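Local coordinates for protein phenylacetaldehyde dehydrogenase (Burkholderia cenocepacia, PDB 4O5H) that probably catalyses the NAD+-dependent oxidation of phenylacetaldehyde to phenylacetate, as a member of the aldehyde dehydrogenase family, at residues L207-D212 / V234-G239; R460-T465 / G482-G487; F394-T399 / F416-V421. All coordinates share one frame; numbering follows the deposited sequence.

Contact 1 of 3, residues L207-D212 / V234-G239; sequences LKPAED and VNIVTG. With NA (sodium ion), chain I.
Lys208 reaches across to the far end of segment 234-239, where its NZ donates to Gly239 O at 2.8 Å. The side chain bends at chi2 (-61°) and again at chi3 (-88°), which carries its methylenes across Val237: CD lies 3.4 Å from Val237 O, and CG meets the CG2 methyl of Val237, the two side chains crossing at about a right angle. The ammonium approaches Gly239 O from above the carbonyl plane. It also donates to Pro209 O, tilted from that carbonyl's plane; one ammonium thus holds a carbonyl of each segment. A water extends this link, sitting between Pro209 O and Gly239 N and accepting from the latter at 3.0 Å.

Behind the lysine the two strands run parallel, paired at Leu207 and Ile236. Leu207 N donates to Asn235 O at 2.8 Å, and Val237 N returns a bond to Leu207 O at 2.9 Å. Leu207 and Ile236 share a face of the sheet, covered by helix 215-227 through Ala217 and Leu218. The ring of Pro209 turns its CD to the CG2 methyl of Ile236 at 3.9 Å, again roughly perpendicular. Farther on, CB of Glu211 rests 3.4 Å from Gly239 O, while OE1 leads away to the backbone N of Gly241. Asp212 ends the segment by giving its carbonyl O to a sodium ion at 2.2 Å, whose site Val51, Asp119 and waters help to complete.

Strand 204-208, helix 215-227 and strand 234-236 form a right-handed beta-alpha-beta unit, an arrangement consistent with the Rossmann-type NAD-binding domain of aldehyde dehydrogenases.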
ATOM      1  N   LEU A 207     -11.158 -16.570  -1.155  1.00 10.49           N
ATOM      2  CA  LEU A 207      -9.918 -17.106  -1.717  1.00 11.19           C
ATOM      3  C   LEU A 207     -10.145 -17.698  -3.107  1.00 11.43           C
ATOM      4  O   LEU A 207     -11.097 -18.459  -3.304  1.00 11.52           O
ATOM      5  CB  LEU A 207      -9.367 -18.225  -0.833  1.00 11.57           C
ATOM      6  CG  LEU A 207      -8.048 -18.840  -1.346  1.00 11.77           C
ATOM      7  CD1 LEU A 207      -6.898 -17.859  -1.183  1.00 12.26           C
ATOM      8  CD2 LEU A 207      -7.720 -20.127  -0.643  1.00 11.88           C
ATOM      9  N   LYS A 208      -9.307 -17.310  -4.064  1.00 11.66           N
ATOM     10  CA  LYS A 208      -9.318 -17.879  -5.411  1.00 12.45           C
ATOM     11  C   LYS A 208      -7.988 -18.624  -5.624  1.00 12.11           C
ATOM     12  O   LYS A 208      -6.990 -18.030  -5.967  1.00 12.24           O
ATOM     13  CB  LYS A 208      -9.460 -16.795  -6.477  1.00 13.33           C
ATOM     14  CG  LYS A 208     -10.265 -17.198  -7.721  1.00 14.29           C
ATOM     15  CD  LYS A 208      -9.763 -18.351  -8.554  1.00 15.03           C
ATOM     16  CE  LYS A 208      -8.791 -17.812  -9.583  1.00 15.43           C
ATOM     17  NZ  LYS A 208      -7.975 -18.845 -10.229  1.00 15.01           N
ATOM     18  N   PRO A 209      -7.976 -19.923  -5.423  1.00 12.16           N
ATOM     19  CA  PRO A 209      -6.740 -20.660  -5.745  1.00 12.42           C
ATOM     20  C   PRO A 209      -6.457 -20.663  -7.254  1.00 11.82           C
ATOM     21  O   PRO A 209      -7.345 -20.443  -8.072  1.00 11.40           O
ATOM     22  CB  PRO A 209      -7.024 -22.088  -5.246  1.00 12.48           C
ATOM     23  CG  PRO A 209      -8.435 -22.118  -4.862  1.00 12.85           C
ATOM     24  CD  PRO A 209      -9.017 -20.766  -4.851  1.00 12.61           C
ATOM     25  N   ALA A 210      -5.218 -20.923  -7.607  1.00 12.10           N
ATOM     26  CA  ALA A 210      -4.839 -20.958  -8.999  1.00 11.98           C
ATOM     27  C   ALA A 210      -5.671 -22.021  -9.737  1.00 12.42           C
ATOM     28  O   ALA A 210      -5.934 -23.092  -9.184  1.00 11.85           O
ATOM     29  CB  ALA A 210      -3.353 -21.265  -9.107  1.00 12.10           C
ATOM     30  N   GLU A 211      -6.020 -21.763 -11.008  1.00 13.10           N
ATOM     31  CA  GLU A 211      -6.725 -22.786 -11.823  1.00 14.48           C
ATOM     32  C   GLU A 211      -5.942 -24.095 -11.936  1.00 13.56           C
ATOM     33  O   GLU A 211      -6.550 -25.152 -11.981  1.00 13.09           O
ATOM     34  CB  GLU A 211      -7.033 -22.300 -13.237  1.00 17.09           C
ATOM     35  CG  GLU A 211      -5.774 -21.998 -14.035  1.00 19.38           C
ATOM     36  CD  GLU A 211      -5.958 -20.885 -15.072  1.00 23.92           C
ATOM     37  OE1 GLU A 211      -6.004 -19.654 -14.710  1.00 26.01           O
ATOM     38  OE2 GLU A 211      -6.035 -21.274 -16.263  1.00 23.37           O
ATOM     39  N   ASP A 212      -4.597 -24.020 -11.958  1.00 12.53           N
ATOM     40  CA  ASP A 212      -3.761 -25.249 -12.045  1.00 12.58           C
ATOM     41  C   ASP A 212      -3.654 -26.105 -10.751  1.00 11.98           C
ATOM     42  O   ASP A 212      -3.289 -27.269 -10.844  1.00 12.12           O
ATOM     43  CB  ASP A 212      -2.359 -24.920 -12.530  1.00 12.56           C
ATOM     44  CG  ASP A 212      -2.346 -24.485 -13.988  1.00 13.25           C
ATOM     45  OD1 ASP A 212      -2.902 -25.191 -14.830  1.00 13.64           O
ATOM     46  OD2 ASP A 212      -1.849 -23.385 -14.259  1.00 13.26           O
ATOM     47  N   VAL A 234     -14.554 -17.710   5.622  1.00 10.33           N
ATOM     48  CA  VAL A 234     -13.711 -18.123   4.521  1.00 10.34           C
ATOM     49  C   VAL A 234     -14.609 -18.727   3.445  1.00 10.40           C
ATOM     50  O   VAL A 234     -15.412 -19.619   3.719  1.00 10.52           O
ATOM     51  CB  VAL A 234     -12.623 -19.130   4.933  1.00 10.60           C
ATOM     52  CG1 VAL A 234     -11.733 -19.471   3.749  1.00 10.78           C
ATOM     53  CG2 VAL A 234     -11.757 -18.555   6.059  1.00 10.75           C
ATOM     54  N   ASN A 235     -14.441 -18.222   2.229  1.00 10.07           N
ATOM     55  CA  ASN A 235     -15.113 -18.706   1.025  1.00  9.98           C
ATOM     56  C   ASN A 235     -14.047 -19.011  -0.004  1.00 10.04           C
ATOM     57  O   ASN A 235     -13.013 -18.335  -0.050  1.00  9.72           O
ATOM     58  CB  ASN A 235     -16.025 -17.623   0.478  1.00 10.03           C
ATOM     59  CG  ASN A 235     -16.941 -17.052   1.535  1.00  9.93           C
ATOM     60  OD1 ASN A 235     -18.007 -17.612   1.790  1.00 10.19           O
ATOM     61  ND2 ASN A 235     -16.477 -16.031   2.249  1.00  9.54           N
ATOM     62  N   ILE A 236     -14.251 -20.075  -0.771  1.00 10.30           N
ATOM     63  CA  ILE A 236     -13.241 -20.573  -1.704  1.00 10.37           C
ATOM     64  C   ILE A 236     -13.858 -20.831  -3.055  1.00 10.49           C
ATOM     65  O   ILE A 236     -14.726 -21.698  -3.197  1.00 10.74           O
ATOM     66  CB  ILE A 236     -12.583 -21.848  -1.220  1.00 10.87           C
ATOM     67  CG1 ILE A 236     -12.003 -21.646   0.179  1.00 11.28           C
ATOM     68  CG2 ILE A 236     -11.427 -22.258  -2.153  1.00 10.87           C
ATOM     69  CD1 ILE A 236     -11.437 -22.894   0.849  1.00 11.69           C
ATOM     70  N   VAL A 237     -13.393 -20.095  -4.060  1.00 10.62           N
ATOM     71  CA  VAL A 237     -13.952 -20.163  -5.407  1.00 11.22           C
ATOM     72  C   VAL A 237     -12.906 -20.616  -6.383  1.00 11.45           C
ATOM     73  O   VAL A 237     -11.803 -20.075  -6.371  1.00 11.86           O
ATOM     74  CB  VAL A 237     -14.548 -18.810  -5.871  1.00 11.16           C
ATOM     75  CG1 VAL A 237     -15.781 -18.466  -5.059  1.00 11.15           C
ATOM     76  CG2 VAL A 237     -13.585 -17.659  -5.722  1.00 11.02           C
ATOM     77  N   THR A 238     -13.235 -21.583  -7.239  1.00 11.89           N
ATOM     78  CA  THR A 238     -12.233 -22.177  -8.157  1.00 12.13           C
ATOM     79  C   THR A 238     -12.583 -21.740  -9.560  1.00 12.92           C
ATOM     80  O   THR A 238     -13.737 -21.430  -9.826  1.00 12.67           O
ATOM     81  CB  THR A 238     -12.235 -23.700  -8.081  1.00 12.21           C
ATOM     82  OG1 THR A 238     -13.593 -24.210  -8.156  1.00 11.94           O
ATOM     83  CG2 THR A 238     -11.595 -24.162  -6.775  1.00 11.96           C
ATOM     84  N   GLY A 239     -11.573 -21.631 -10.422  1.00 13.58           N
ATOM     85  CA  GLY A 239     -11.796 -21.215 -11.818  1.00 14.51           C
ATOM     86  C   GLY A 239     -10.627 -20.499 -12.434  1.00 15.18           C
ATOM     87  O   GLY A 239      -9.549 -20.460 -11.838  1.00 14.87           O
TER
HETATM   88 NA    NA I 605      -2.820 -29.462 -11.016  1.00 15.28          NA
HETATM   89  O   HOH W   1      -9.059 -22.449  -9.092  1.00  9.41           O
HETATM   90  O   HOH W   2      -4.412 -29.155 -12.802  1.00 11.05           O
HETATM   91  O   HOH W   3      -1.197 -29.349 -12.737  1.00 19.36           O

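Contact 2 of 3, residues R460-T465 / G482-G487; sequences RIAAGT and GMKQSG
Met483 sets CG anti to its carbonyl carbon (chi1 -59°) and then runs out extended, which carries its thioether along the backbone of Ala463 and Gly464. CG lies 3.8 Å from Gly464 N, SD passes at the same distance from Ala463 N, and the CE methyl ends 3.3 Å from Ala463 O. Across this contact the methionine meets peptide groups of segment 460-465 and no side chain there.

Lys484 starts with the same first torsion but bends at chi3 (55°), which brings its CD to the CB methyl of Ala462 at 3.9 Å. Its NZ donates to Thr438 O and also to a water, 2.8 Å away, that lies 2.6 Å from Ala462 O. With no direct hydrogen bond between the segments, this water is a polar bridge between them. Ala462 is the centre of an inverse gamma turn, closed by a weak bond from Ala463 N to Ile461 O.

Segment 460-465 links helix 451-457 to strand 465-468. Segment 482-487 leads into strand 487-488. Both bond to Gly441, just before strand 443-447, and Met483 also packs on Glu502 of the second subunit, whose strand pairs in parallel with Thr465.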
ATOM      1  N   ARG A 460      23.338  -2.069  -0.090  1.00 12.95           N
ATOM      2  CA  ARG A 460      23.440  -1.656  -1.498  1.00 13.07           C
ATOM      3  C   ARG A 460      22.574  -2.449  -2.464  1.00 12.97           C
ATOM      4  O   ARG A 460      22.377  -2.034  -3.617  1.00 12.98           O
ATOM      5  CB  ARG A 460      24.893  -1.773  -1.945  1.00 13.39           C
ATOM      6  CG  ARG A 460      25.849  -0.934  -1.145  1.00 13.64           C
ATOM      7  CD  ARG A 460      27.311  -1.126  -1.608  1.00 14.23           C
ATOM      8  NE  ARG A 460      27.545  -0.464  -2.889  1.00 14.68           N
ATOM      9  CZ  ARG A 460      28.606  -0.620  -3.654  1.00 15.34           C
ATOM     10  NH1 ARG A 460      29.599  -1.437  -3.319  1.00 15.60           N
ATOM     11  NH2 ARG A 460      28.676   0.055  -4.785  1.00 15.86           N
ATOM     12  N   ILE A 461      22.077  -3.609  -2.023  1.00 12.50           N
ATOM     13  CA  ILE A 461      21.272  -4.455  -2.882  0.50 12.39           C
ATOM     14  C   ILE A 461      19.808  -4.080  -2.706  1.00 12.02           C
ATOM     15  O   ILE A 461      19.277  -4.151  -1.587  1.00 11.48           O
ATOM     16  CB  ILE A 461      21.471  -5.939  -2.534  0.50 12.41           C
ATOM     17  CG1 ILE A 461      22.941  -6.326  -2.729  0.50 12.90           C
ATOM     18  CG2 ILE A 461      20.585  -6.808  -3.404  0.50 12.48           C
ATOM     19  CD1 ILE A 461      23.457  -5.957  -4.096  0.50 13.25           C
ATOM     20  N   ALA A 462      19.146  -3.693  -3.800  1.00 11.98           N
ATOM     21  CA  ALA A 462      17.716  -3.249  -3.706  1.00 11.88           C
ATOM     22  C   ALA A 462      16.803  -4.427  -3.824  1.00 11.52           C
ATOM     23  O   ALA A 462      16.248  -4.691  -4.900  1.00 12.29           O
ATOM     24  CB  ALA A 462      17.399  -2.214  -4.774  1.00 12.09           C
ATOM     25  N   ALA A 463      16.643  -5.157  -2.721  1.00 11.07           N
ATOM     26  CA  ALA A 463      15.732  -6.278  -2.665  1.00 11.03           C
ATOM     27  C   ALA A 463      14.997  -6.298  -1.325  1.00 10.93           C
ATOM     28  O   ALA A 463      15.536  -5.875  -0.289  1.00 11.09           O
ATOM     29  CB  ALA A 463      16.454  -7.576  -2.853  1.00 10.96           C
ATOM     30  N   GLY A 464      13.798  -6.812  -1.345  1.00 10.41           N
ATOM     31  CA  GLY A 464      12.981  -6.869  -0.139  1.00 10.49           C
ATOM     32  C   GLY A 464      13.526  -7.788   0.948  1.00 10.31           C
ATOM     33  O   GLY A 464      13.232  -7.552   2.131  1.00 10.43           O
ATOM     34  N   THR A 465      14.199  -8.856   0.543  1.00  9.87           N
ATOM     35  CA  THR A 465      14.882  -9.781   1.448  1.00  9.92           C
ATOM     36  C   THR A 465      16.299 -10.041   0.907  1.00 10.14           C
ATOM     37  O   THR A 465      16.474 -10.291  -0.292  1.00 10.77           O
ATOM     38  CB  THR A 465      14.171 -11.144   1.585  1.00  9.82           C
ATOM     39  OG1 THR A 465      12.826 -10.948   2.104  1.00 10.16           O
ATOM     40  CG2 THR A 465      14.944 -12.077   2.518  1.00  9.65           C
ATOM     41  N   GLY A 482       8.241  -7.383  -1.942  1.00 10.97           N
ATOM     42  CA  GLY A 482       9.038  -6.767  -2.976  1.00 11.10           C
ATOM     43  C   GLY A 482       9.336  -5.279  -2.843  1.00 11.37           C
ATOM     44  O   GLY A 482       8.554  -4.502  -2.234  1.00 10.77           O
ATOM     45  N   MET A 483      10.456  -4.917  -3.470  1.00 11.60           N
ATOM     46  CA  MET A 483      10.781  -3.569  -3.895  1.00 12.40           C
ATOM     47  C   MET A 483      10.656  -3.482  -5.428  1.00 12.10           C
ATOM     48  O   MET A 483      10.561  -4.497  -6.120  1.00 11.26           O
ATOM     49  CB  MET A 483      12.243  -3.240  -3.535  1.00 13.24           C
ATOM     50  CG  MET A 483      12.528  -3.354  -2.051  1.00 13.90           C
ATOM     51  SD  MET A 483      14.105  -2.595  -1.683  1.00 16.30           S
ATOM     52  CE  MET A 483      14.160  -2.936   0.091  1.00 15.33           C
ATOM     53  N   LYS A 484      10.670  -2.252  -5.932  1.00 12.39           N
ATOM     54  CA  LYS A 484      10.704  -1.984  -7.383  1.00 13.12           C
ATOM     55  C   LYS A 484       9.514  -2.679  -8.094  1.00 13.18           C
ATOM     56  O   LYS A 484       8.360  -2.618  -7.595  1.00 12.38           O
ATOM     57  CB  LYS A 484      12.080  -2.355  -7.939  1.00 13.48           C
ATOM     58  CG  LYS A 484      13.219  -1.533  -7.333  1.00 14.13           C
ATOM     59  CD  LYS A 484      14.636  -2.113  -7.587  1.00 14.58           C
ATOM     60  CE  LYS A 484      14.945  -2.336  -9.055  1.00 14.98           C
ATOM     61  NZ  LYS A 484      16.361  -2.797  -9.236  1.00 15.58           N
ATOM     62  N   GLN A 485       9.726  -3.326  -9.220  1.00 13.88           N
ATOM     63  CA  GLN A 485       8.592  -3.959  -9.919  1.00 15.12           C
ATOM     64  C   GLN A 485       8.136  -5.296  -9.329  1.00 13.37           C
ATOM     65  O   GLN A 485       7.254  -5.949  -9.898  1.00 12.78           O
ATOM     66  CB  GLN A 485       8.919  -4.215 -11.390  1.00 17.29           C
ATOM     67  CG  GLN A 485       9.326  -3.005 -12.178  1.00 20.67           C
ATOM     68  CD  GLN A 485       8.216  -2.040 -12.317  1.00 23.27           C
ATOM     69  OE1 GLN A 485       7.219  -2.277 -13.012  1.00 24.16           O
ATOM     70  NE2 GLN A 485       8.376  -0.913 -11.638  1.00 27.82           N
ATOM     71  N   SER A 486       8.727  -5.697  -8.209  1.00 12.35           N
ATOM     72  CA  SER A 486       8.295  -6.909  -7.528  1.00 11.56           C
ATOM     73  C   SER A 486       7.084  -6.665  -6.617  1.00 11.42           C
ATOM     74  O   SER A 486       6.642  -7.558  -5.905  1.00 10.79           O
ATOM     75  CB  SER A 486       9.453  -7.518  -6.772  1.00 10.81           C
ATOM     76  OG  SER A 486      10.459  -7.949  -7.669  1.00 11.03           O
ATOM     77  N   GLY A 487       6.581  -5.434  -6.617  1.00 11.85           N
ATOM     78  CA  GLY A 487       5.351  -5.110  -5.925  1.00 12.14           C
ATOM     79  C   GLY A 487       5.551  -4.233  -4.691  1.00 12.07           C
ATOM     80  O   GLY A 487       6.566  -3.523  -4.563  1.00 12.42           O
TER
HETATM   81  O   HOH W   4      17.083  -4.823  -7.401  1.00 15.70           O

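Contact 3 of 3, residues F394-T399 / F416-V421; sequences FFVEPT and FGPVLV
Thr399 and Val419 pair in parallel, their CA atoms 4.8 Å apart, where the two segments enter neighbouring strands of one sheet, with Thr399 N donating to Pro418 O and Leu420 N to Thr399 O, both at 2.9 Å, and the CA of Val419 adding a C-H...O contact to the same threonine oxygen.

Pro418 and Thr399 carry the contact about equally. The CB of Pro418 points toward segment 394-399, and the ring atoms follow, with CG 4.4 Å from the CG1 methyl of Val396 and CB 4.2 Å from Pro398 CA. Beside it, the side chains of Thr399 and Val419 lie on the same face of the sheet. Thr399 has OG1 anti to its carbonyl carbon (chi1 -62°), and this turns the hydroxyl back along its own chain to donate to Glu397 O at 2.7 Å, from above that carbonyl's plane; OG1 is also bonded to Gly386 N. CB of Leu420 passes 3.9 Å from Thr399 O before the side chain heads off to Val305 and Ile309 of helix 298-310, whose Phe310 touches both Pro398 and Pro418.

Pro418, which has no N-H to give, sits at the centre of an inverse gamma turn and offers its carbonyl to the neighbouring strand. The pairing thus rests on main-chain bonds in a buried, largely apolar setting, while the buried threonine hydroxyl is satisfied by backbone partners.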
ATOM      1  N   PHE A 394       5.251 -33.107 -17.464  1.00 13.21           N
ATOM      2  CA  PHE A 394       5.758 -31.827 -17.953  1.00 13.40           C
ATOM      3  C   PHE A 394       7.178 -31.559 -17.433  1.00 13.88           C
ATOM      4  O   PHE A 394       7.478 -30.518 -16.841  1.00 13.84           O
ATOM      5  CB  PHE A 394       4.791 -30.695 -17.612  1.00 12.95           C
ATOM      6  CG  PHE A 394       3.365 -31.020 -17.912  1.00 12.62           C
ATOM      7  CD1 PHE A 394       3.002 -31.449 -19.186  1.00 12.98           C
ATOM      8  CD2 PHE A 394       2.391 -30.927 -16.939  1.00 12.14           C
ATOM      9  CE1 PHE A 394       1.676 -31.752 -19.486  1.00 13.00           C
ATOM     10  CE2 PHE A 394       1.068 -31.226 -17.230  1.00 12.17           C
ATOM     11  CZ  PHE A 394       0.704 -31.624 -18.492  1.00 12.51           C
ATOM     12  N   PHE A 395       8.082 -32.482 -17.728  1.00 14.30           N
ATOM     13  CA  PHE A 395       9.417 -32.478 -17.161  1.00 14.62           C
ATOM     14  C   PHE A 395      10.393 -31.666 -18.015  1.00 15.48           C
ATOM     15  O   PHE A 395      10.333 -31.708 -19.251  1.00 14.98           O
ATOM     16  CB  PHE A 395       9.920 -33.920 -17.059  1.00 14.96           C
ATOM     17  CG  PHE A 395       9.252 -34.724 -15.976  1.00 14.78           C
ATOM     18  CD1 PHE A 395       9.669 -34.628 -14.656  1.00 14.57           C
ATOM     19  CD2 PHE A 395       8.237 -35.617 -16.298  1.00 14.96           C
ATOM     20  CE1 PHE A 395       9.091 -35.400 -13.661  1.00 14.38           C
ATOM     21  CE2 PHE A 395       7.651 -36.369 -15.312  1.00 15.15           C
ATOM     22  CZ  PHE A 395       8.076 -36.260 -13.989  1.00 14.81           C
ATOM     23  N   VAL A 396      11.289 -30.969 -17.330  1.00 15.82           N
ATOM     24  CA  VAL A 396      12.364 -30.212 -17.924  1.00 17.23           C
ATOM     25  C   VAL A 396      13.636 -30.412 -17.110  1.00 17.48           C
ATOM     26  O   VAL A 396      13.587 -30.522 -15.879  1.00 17.46           O
ATOM     27  CB  VAL A 396      12.002 -28.724 -17.888  1.00 18.04           C
ATOM     28  CG1 VAL A 396      13.202 -27.882 -18.281  1.00 18.85           C
ATOM     29  CG2 VAL A 396      10.826 -28.470 -18.812  1.00 18.02           C
ATOM     30  N   GLU A 397      14.771 -30.558 -17.800  1.00 18.56           N
ATOM     31  CA  GLU A 397      16.076 -30.741 -17.132  1.00 18.34           C
ATOM     32  C   GLU A 397      16.548 -29.507 -16.388  1.00 16.80           C
ATOM     33  O   GLU A 397      16.382 -28.394 -16.891  1.00 16.31           O
ATOM     34  CB  GLU A 397      17.131 -31.040 -18.155  1.00 20.43           C
ATOM     35  CG  GLU A 397      16.923 -32.351 -18.860  1.00 21.86           C
ATOM     36  CD  GLU A 397      18.038 -32.625 -19.816  1.00 23.70           C
ATOM     37  OE1 GLU A 397      18.652 -31.661 -20.342  1.00 24.39           O
ATOM     38  OE2 GLU A 397      18.288 -33.820 -20.027  1.00 26.19           O
ATOM     39  N   PRO A 398      17.087 -29.682 -15.180  1.00 15.77           N
ATOM     40  CA  PRO A 398      17.769 -28.592 -14.525  1.00 15.64           C
ATOM     41  C   PRO A 398      18.824 -28.089 -15.480  1.00 16.03           C
ATOM     42  O   PRO A 398      19.619 -28.870 -15.983  1.00 16.99           O
ATOM     43  CB  PRO A 398      18.415 -29.233 -13.303  1.00 15.79           C
ATOM     44  CG  PRO A 398      17.603 -30.436 -13.039  1.00 15.74           C
ATOM     45  CD  PRO A 398      17.140 -30.916 -14.380  1.00 15.90           C
ATOM     46  N   THR A 399      18.827 -26.783 -15.709  1.00 15.70           N
ATOM     47  CA  THR A 399      19.603 -26.181 -16.753  1.00 16.14           C
ATOM     48  C   THR A 399      20.468 -25.037 -16.234  1.00 16.39           C
ATOM     49  O   THR A 399      19.992 -24.160 -15.489  1.00 15.95           O
ATOM     50  CB  THR A 399      18.647 -25.692 -17.851  1.00 15.93           C
ATOM     51  OG1 THR A 399      17.968 -26.822 -18.378  1.00 15.59           O
ATOM     52  CG2 THR A 399      19.383 -25.035 -18.962  1.00 16.57           C
ATOM     53  N   PHE A 416      10.895 -18.635 -14.348  1.00 14.35           N
ATOM     54  CA  PHE A 416      10.009 -19.386 -13.456  1.00 14.19           C
ATOM     55  C   PHE A 416      10.085 -20.890 -13.720  1.00 13.99           C
ATOM     56  O   PHE A 416       9.086 -21.600 -13.730  1.00 13.48           O
ATOM     57  CB  PHE A 416       8.565 -18.882 -13.520  1.00 14.20           C
ATOM     58  CG  PHE A 416       7.856 -18.897 -12.170  1.00 14.37           C
ATOM     59  CD1 PHE A 416       8.168 -17.968 -11.203  1.00 14.28           C
ATOM     60  CD2 PHE A 416       6.868 -19.840 -11.882  1.00 14.70           C
ATOM     61  CE1 PHE A 416       7.519 -17.962  -9.962  1.00 14.43           C
ATOM     62  CE2 PHE A 416       6.238 -19.873 -10.635  1.00 14.32           C
ATOM     63  CZ  PHE A 416       6.547 -18.939  -9.677  1.00 14.08           C
ATOM     64  N   GLY A 417      11.329 -21.356 -13.865  1.00 13.99           N
ATOM     65  CA  GLY A 417      11.651 -22.755 -14.013  1.00 13.75           C
ATOM     66  C   GLY A 417      13.107 -22.993 -13.626  1.00 14.04           C
ATOM     67  O   GLY A 417      13.794 -22.075 -13.157  1.00 14.10           O
ATOM     68  N   PRO A 418      13.594 -24.236 -13.804  1.00 14.11           N
ATOM     69  CA  PRO A 418      14.880 -24.606 -13.237  1.00 14.68           C
ATOM     70  C   PRO A 418      16.009 -24.225 -14.187  1.00 15.06           C
ATOM     71  O   PRO A 418      16.750 -25.091 -14.671  1.00 16.04           O
ATOM     72  CB  PRO A 418      14.757 -26.122 -13.063  1.00 14.93           C
ATOM     73  CG  PRO A 418      13.873 -26.547 -14.188  1.00 14.73           C
ATOM     74  CD  PRO A 418      12.916 -25.387 -14.420  1.00 14.50           C
ATOM     75  N   VAL A 419      16.163 -22.926 -14.388  1.00 14.51           N
ATOM     76  CA  VAL A 419      17.119 -22.395 -15.317  1.00 15.08           C
ATOM     77  C   VAL A 419      17.925 -21.297 -14.626  1.00 14.80           C
ATOM     78  O   VAL A 419      17.389 -20.255 -14.268  1.00 14.42           O
ATOM     79  CB  VAL A 419      16.417 -21.805 -16.552  1.00 15.47           C
ATOM     80  CG1 VAL A 419      17.421 -21.308 -17.566  1.00 15.97           C
ATOM     81  CG2 VAL A 419      15.471 -22.833 -17.187  1.00 16.09           C
ATOM     82  N   LEU A 420      19.225 -21.531 -14.541  1.00 15.05           N
ATOM     83  CA  LEU A 420      20.184 -20.585 -13.977  1.00 14.95           C
ATOM     84  C   LEU A 420      20.989 -19.903 -15.087  1.00 15.23           C
ATOM     85  O   LEU A 420      21.323 -20.539 -16.072  1.00 15.40           O
ATOM     86  CB  LEU A 420      21.169 -21.334 -13.082  1.00 14.92           C
ATOM     87  CG  LEU A 420      22.228 -20.509 -12.332  1.00 15.01           C
ATOM     88  CD1 LEU A 420      21.605 -19.527 -11.375  1.00 14.29           C
ATOM     89  CD2 LEU A 420      23.168 -21.418 -11.569  1.00 15.32           C
ATOM     90  N   VAL A 421      21.262 -18.608 -14.916  1.00 14.94           N
ATOM     91  CA  VAL A 421      22.274 -17.936 -15.723  1.00 15.63           C
ATOM     92  C   VAL A 421      23.402 -17.571 -14.760  1.00 15.77           C
ATOM     93  O   VAL A 421      23.130 -17.132 -13.646  1.00 15.44           O
ATOM     94  CB  VAL A 421      21.738 -16.717 -16.490  1.00 15.40           C
ATOM     95  CG1 VAL A 421      20.651 -17.149 -17.459  1.00 15.37           C
ATOM     96  CG2 VAL A 421      21.202 -15.622 -15.548  1.00 14.91           C
TER

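In the fold
Along the chain the order is contact 1, contact 3, contact 2. Contact 1 belongs to the sheet built around strand 166-181, which probably forms the NAD-binding domain; contact 3 joins strands 399-402 and 419-425 of the second sheet. Contact 2 leads into strand 465-468, the outermost of that second sheet within this chain, which a strand of the second subunit extends, and into strand 487-488 of the first. The centres lie 24 to 28 Å apart, though contacts 1 and 3 come within about 8 Å at their nearest atoms and share Trp184 as a neighbour. Contact 2 thus ties the two sheets together where the subunits meet, while contacts 1 and 3 each lie within one sheet.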